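Local coordinates for nucleocapsid protein (Sin Nombre virus, PDB 2IC6) that probably packages the viral RNA genome as the nucleocapsid protein, the part given here being its antiparallel coiled-coil domain, at residues A[9-12]-A[13-17]. The protein carries 1 engineered substitution. Residues are numbered along the deposited sequence; the frame is centred on the assembly and turned at random. Where two conformers were deposited one is given.
Sequences EVQD and NITLH
Four successive i to i+4 hydrogen bonds, from the amides of N13, I14, T15 and L16 to the carbonyls of E9, V10, Q11 and D12, join 9-12 to 13-17 as regular alpha helix; the straightest, T15 N to Q11 O, spans 2.9 Å at an N-H...O angle of 167°. The side chains meet at i to i+3 as well as i to i+4 spacings. On the apolar face V10 and I14 cross obliquely, V10 CG1 lying 4.1 Å from I14 CD1. The first torsion of V10 accounts for this: with CG1 anti to the backbone N (177°), the methyl lies beside its own carbonyl carbon and points toward the next turn. Q11 bends at its second torsion (55°), which brings its amide alongside the CG2 branch of I14, with Q11 NE2 3.9 Å from I14 CG2; this contact belongs to one of two modelled conformers of Q11 and is therefore doubtful. T15 OG1 stands 3.2 Å from Q11 O. One water links the neighbouring polar groups: it donates to D12 OD1 over 2.8 Å and is hydrogen-bonded to T15 OG1. The same carboxylate oxygen also forms a salt bridge with K8. Further along, H17 ND1 donates to N13 O at 2.8 Å. That oxygen lies in the imidazole plane, at the ring edge, whereas the donor stands above the carbonyl plane; H17 N reaches the same oxygen from the opposite face, so two bonds grip it. All of this lies on helix 6-37, which pairs with helix 41-74 in the antiparallel coiled coil: I14 packs on L64 and L68, Q11 touches L68, and H17 meets L61.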
loop_
_atom_site.group_PDB
_atom_site.type_symbol
_atom_site.label_atom_id
_atom_site.label_comp_id
_atom_site.label_asym_id
_atom_site.label_seq_id
_atom_site.Cartn_x
_atom_site.Cartn_y
_atom_site.Cartn_z
ATOM N N GLU A 9 1.074 4.207 18.810
ATOM C CA GLU A 9 1.519 5.012 17.682
ATOM C C GLU A 9 1.726 4.147 16.456
ATOM O O GLU A 9 1.329 4.531 15.343
ATOM C CB GLU A 9 2.795 5.763 18.057
ATOM C CG GLU A 9 2.507 6.932 18.870
ATOM C CD GLU A 9 3.740 7.732 19.258
ATOM O OE1 GLU A 9 3.530 8.615 20.133
ATOM O OE2 GLU A 9 4.893 7.502 18.765
ATOM N N VAL A 10 2.359 3.011 16.640
ATOM C CA VAL A 10 2.611 2.075 15.545
ATOM C C VAL A 10 1.298 1.560 15.014
ATOM O O VAL A 10 1.095 1.494 13.798
ATOM C CB VAL A 10 3.607 0.949 15.937
ATOM C CG1 VAL A 10 3.801 -0.051 14.787
ATOM C CG2 VAL A 10 4.989 1.584 16.351
ATOM N N GLN A 11 0.388 1.122 15.910
ATOM C CA GLN A 11 -0.938 0.711 15.444
ATOM C C GLN A 11 -1.664 1.755 14.637
ATOM O O GLN A 11 -2.249 1.428 13.608
ATOM C CB GLN A 11 -1.812 0.325 16.634
ATOM C CG GLN A 11 -3.154 -0.442 16.255
ATOM C CD GLN A 11 -3.001 -1.747 15.378
ATOM O OE1 GLN A 11 -2.736 -2.878 15.833
ATOM N NE2 GLN A 11 -3.190 -1.568 14.108
ATOM N N ASP A 12 -1.661 3.023 15.047
ATOM C CA ASP A 12 -2.321 4.068 14.280
ATOM C C ASP A 12 -1.665 4.249 12.945
ATOM O O ASP A 12 -2.349 4.528 11.968
ATOM C CB ASP A 12 -2.364 5.364 15.079
ATOM C CG ASP A 12 -3.367 5.315 16.228
ATOM O OD1 ASP A 12 -4.222 4.405 16.333
ATOM O OD2 ASP A 12 -3.290 6.218 17.082
ATOM N N ASN A 13 -0.343 4.111 12.891
ATOM C CA ASN A 13 0.338 4.223 11.615
ATOM C C ASN A 13 -0.008 3.058 10.694
ATOM O O ASN A 13 -0.173 3.244 9.495
ATOM C CB ASN A 13 1.828 4.335 11.877
ATOM C CG ASN A 13 2.613 4.961 10.762
ATOM O OD1 ASN A 13 3.859 4.867 10.779
ATOM N ND2 ASN A 13 1.960 5.599 9.844
ATOM N N ILE A 14 -0.168 1.858 11.235
ATOM C CA ILE A 14 -0.608 0.725 10.451
ATOM C C ILE A 14 -1.984 1.076 9.920
ATOM O O ILE A 14 -2.259 0.866 8.751
ATOM C CB ILE A 14 -0.597 -0.580 11.290
ATOM C CG1 ILE A 14 0.866 -1.004 11.546
ATOM C CG2 ILE A 14 -1.395 -1.739 10.645
ATOM C CD1 ILE A 14 1.024 -2.116 12.620
ATOM N N THR A 15 -2.887 1.565 10.759
ATOM C CA THR A 15 -4.243 1.960 10.224
ATOM C C THR A 15 -4.185 2.940 9.092
ATOM O O THR A 15 -4.902 2.775 8.086
ATOM C CB THR A 15 -5.066 2.599 11.330
ATOM O OG1 THR A 15 -5.216 1.593 12.313
ATOM C CG2 THR A 15 -6.459 3.135 10.855
ATOM N N LEU A 16 -3.439 4.008 9.222
ATOM C CA LEU A 16 -3.351 5.025 8.195
ATOM C C LEU A 16 -2.836 4.382 6.940
ATOM O O LEU A 16 -3.366 4.643 5.851
ATOM C CB LEU A 16 -2.460 6.139 8.652
ATOM C CG LEU A 16 -2.228 7.268 7.678
ATOM C CD1 LEU A 16 -3.536 7.886 7.371
ATOM C CD2 LEU A 16 -1.215 8.209 8.308
ATOM N N HIS A 17 -1.825 3.512 7.076
ATOM C CA HIS A 17 -1.296 2.862 5.877
ATOM C C HIS A 17 -2.263 1.848 5.267
ATOM O O HIS A 17 -2.295 1.768 4.030
ATOM C CB HIS A 17 0.076 2.297 6.171
ATOM C CG HIS A 17 1.160 3.345 6.220
ATOM N ND1 HIS A 17 1.406 4.095 7.351
ATOM C CD2 HIS A 17 2.068 3.751 5.293
ATOM C CE1 HIS A 17 2.423 4.914 7.103
ATOM N NE2 HIS A 17 2.840 4.728 5.866
HETATM O O HOH W 1 -5.813 2.792 14.715
#